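Local coordinates for protein transcription factor IWS1 (Saccharomyces cerevisiae, PDB 3NFQ) that takes part in regulating transcription by RNA polymerase II, this chain being the conserved central domain of the longer factor, at residues R82-P87 / F96-S101. Residues are numbered along the deposited sequence; the frame is centred on the assembly and turned at random.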
loop_
_atom_site.group_PDB
_atom_site.type_symbol
_atom_site.label_atom_id
_atom_site.label_comp_id
_atom_site.label_asym_id
_atom_site.label_seq_id
_atom_site.Cartn_x
_atom_site.Cartn_y
_atom_site.Cartn_z
ATOM N N ARG A 82 1.388 2.050 -2.087
ATOM C CA ARG A 82 2.768 2.325 -1.885
ATOM C C ARG A 82 2.977 3.379 -0.834
ATOM O O ARG A 82 3.916 3.288 -0.038
ATOM C CB ARG A 82 3.327 2.841 -3.213
ATOM C CG ARG A 82 4.746 3.276 -3.118
ATOM C CD ARG A 82 4.874 4.406 -4.120
ATOM N NE ARG A 82 4.967 5.632 -3.440
ATOM C CZ ARG A 82 4.751 6.860 -3.908
ATOM N NH1 ARG A 82 4.333 7.169 -5.135
ATOM N NH2 ARG A 82 4.956 7.820 -3.033
ATOM N N ILE A 83 2.129 4.410 -0.830
ATOM C CA ILE A 83 2.275 5.468 0.215
ATOM C C ILE A 83 2.072 4.902 1.641
ATOM O O ILE A 83 2.766 5.281 2.592
ATOM C CB ILE A 83 1.254 6.605 -0.048
ATOM C CG1 ILE A 83 1.767 7.438 -1.220
ATOM C CG2 ILE A 83 1.144 7.580 1.159
ATOM C CD1 ILE A 83 0.635 8.313 -1.845
ATOM N N TRP A 84 1.096 4.001 1.804
ATOM C CA TRP A 84 0.973 3.325 3.099
ATOM C C TRP A 84 2.205 2.518 3.515
ATOM O O TRP A 84 2.559 2.509 4.684
ATOM C CB TRP A 84 -0.287 2.441 3.145
ATOM C CG TRP A 84 -1.533 3.215 3.265
ATOM C CD1 TRP A 84 -1.749 4.509 2.884
ATOM C CD2 TRP A 84 -2.764 2.733 3.776
ATOM N NE1 TRP A 84 -3.060 4.850 3.102
ATOM C CE2 TRP A 84 -3.698 3.787 3.676
ATOM C CE3 TRP A 84 -3.171 1.520 4.334
ATOM C CZ2 TRP A 84 -4.984 3.675 4.104
ATOM C CZ3 TRP A 84 -4.495 1.389 4.748
ATOM C CH2 TRP A 84 -5.385 2.449 4.637
ATOM N N LEU A 85 2.898 1.883 2.565
ATOM C CA LEU A 85 3.996 0.961 2.902
ATOM C C LEU A 85 5.313 1.700 3.050
ATOM O O LEU A 85 6.223 1.222 3.724
ATOM C CB LEU A 85 4.129 -0.060 1.753
ATOM C CG LEU A 85 3.023 -1.157 1.761
ATOM C CD1 LEU A 85 3.104 -2.015 0.502
ATOM C CD2 LEU A 85 3.143 -1.990 3.029
ATOM N N GLU A 86 5.437 2.832 2.377
ATOM C CA GLU A 86 6.769 3.431 2.266
ATOM C C GLU A 86 7.325 3.900 3.592
ATOM O O GLU A 86 6.582 4.360 4.487
ATOM C CB GLU A 86 6.775 4.577 1.217
ATOM C CG GLU A 86 6.304 5.888 1.694
ATOM C CD GLU A 86 6.007 6.890 0.548
ATOM O OE1 GLU A 86 6.476 6.674 -0.573
ATOM O OE2 GLU A 86 5.307 7.899 0.789
ATOM N N PRO A 87 8.656 3.796 3.741
ATOM C CA PRO A 87 9.281 4.217 4.971
ATOM C C PRO A 87 9.266 5.712 5.082
ATOM O O PRO A 87 9.310 6.428 4.066
ATOM C CB PRO A 87 10.743 3.719 4.849
ATOM C CG PRO A 87 10.941 3.481 3.436
ATOM C CD PRO A 87 9.607 3.159 2.808
ATOM N N PHE A 96 3.074 -3.695 11.653
ATOM C CA PHE A 96 3.107 -5.014 11.113
ATOM C C PHE A 96 1.765 -5.378 10.475
ATOM O O PHE A 96 1.721 -6.000 9.414
ATOM C CB PHE A 96 3.400 -6.050 12.222
ATOM C CG PHE A 96 3.506 -7.458 11.697
ATOM C CD1 PHE A 96 4.612 -7.844 10.969
ATOM C CD2 PHE A 96 2.475 -8.387 11.868
ATOM C CE1 PHE A 96 4.750 -9.152 10.482
ATOM C CE2 PHE A 96 2.593 -9.693 11.327
ATOM C CZ PHE A 96 3.752 -10.075 10.644
ATOM N N GLU A 97 0.657 -5.033 11.150
ATOM C CA GLU A 97 -0.655 -5.360 10.610
ATOM C C GLU A 97 -0.961 -4.737 9.254
ATOM O O GLU A 97 -1.535 -5.391 8.389
ATOM C CB GLU A 97 -1.739 -4.905 11.607
ATOM C CG GLU A 97 -1.713 -5.782 12.879
ATOM C CD GLU A 97 -0.524 -5.527 13.831
ATOM O OE1 GLU A 97 0.009 -4.388 13.895
ATOM O OE2 GLU A 97 -0.164 -6.484 14.554
ATOM N N ILE A 98 -0.522 -3.489 9.055
ATOM C CA ILE A 98 -0.660 -2.841 7.746
ATOM C C ILE A 98 0.262 -3.513 6.693
ATOM O O ILE A 98 -0.147 -3.771 5.553
ATOM C CB ILE A 98 -0.400 -1.332 7.851
ATOM C CG1 ILE A 98 -1.644 -0.614 8.363
ATOM C CG2 ILE A 98 0.045 -0.729 6.387
ATOM C CD1 ILE A 98 -1.336 0.704 8.958
ATOM N N GLN A 99 1.502 -3.814 7.079
ATOM C CA GLN A 99 2.422 -4.454 6.135
ATOM C C GLN A 99 1.875 -5.800 5.702
ATOM O O GLN A 99 1.779 -6.080 4.528
ATOM C CB GLN A 99 3.789 -4.675 6.756
ATOM C CG GLN A 99 4.547 -3.403 7.223
ATOM C CD GLN A 99 5.867 -3.746 7.887
ATOM O OE1 GLN A 99 6.579 -4.630 7.427
ATOM N NE2 GLN A 99 6.214 -3.040 8.956
ATOM N N LYS A 100 1.496 -6.621 6.668
ATOM C CA LYS A 100 1.062 -7.969 6.358
ATOM C C LYS A 100 -0.252 -7.981 5.568
ATOM O O LYS A 100 -0.415 -8.746 4.601
ATOM C CB LYS A 100 0.892 -8.744 7.655
ATOM C CG LYS A 100 0.705 -10.185 7.333
ATOM C CD LYS A 100 0.290 -10.967 8.571
ATOM C CE LYS A 100 0.357 -12.450 8.214
ATOM N NZ LYS A 100 0.305 -13.230 9.475
ATOM N N SER A 101 -1.185 -7.113 5.950
ATOM C CA SER A 101 -2.452 -7.054 5.217
ATOM C C SER A 101 -2.266 -6.597 3.799
ATOM O O SER A 101 -2.875 -7.135 2.866
ATOM C CB SER A 101 -3.448 -6.106 5.876
ATOM O OG SER A 101 -3.771 -6.631 7.157
#
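Leu85 lays its CD2 methyl against the backbone of the facing helix, where it comes 4.0 Å from Gln99 CA. With CG anti to the carbonyl carbon and beside the backbone N (chi1 -76°), CD2 is the branch turned to the neighbouring helix. Leu85 CA and Gln99 CA, 6.5 Å apart, are also the nearest CA pair across the two segments. A second apolar contact flanks the first: the branch methyl CG2 of Ile98 approaches the six-membered part of the Trp84 indole obliquely, 4.4 Å from CE3. The two segments bury 155 Å² between them, and their closest contacts run carbon to carbon, a small example of helices packing through hydrocarbon while polar groups find partners elsewhere. The indole NE1 donates to the carbonyl oxygen of Met25 in the long helix 10-42, a bond remote from Ile98 that would limit rotation of the ring, and Gln99 NE2 turns back to Pro94 O in the connection leading into its own helix. Away from the interface, Arg82 NH2 reaches Glu86 OE1 at 3.1 Å, a salt bridge spanning the end of helix 77-85. Lys52 of helix 51-63 touches both Trp84 and Ile98, while Tyr128 of helix 121-130 touches Gln99 and hydrogen-bonds to Leu85 O. Helices 77-85 and 96-107, joined by a non-helical connection, thus pack within the all-helical bundle of a TFIIS N-terminal-like domain.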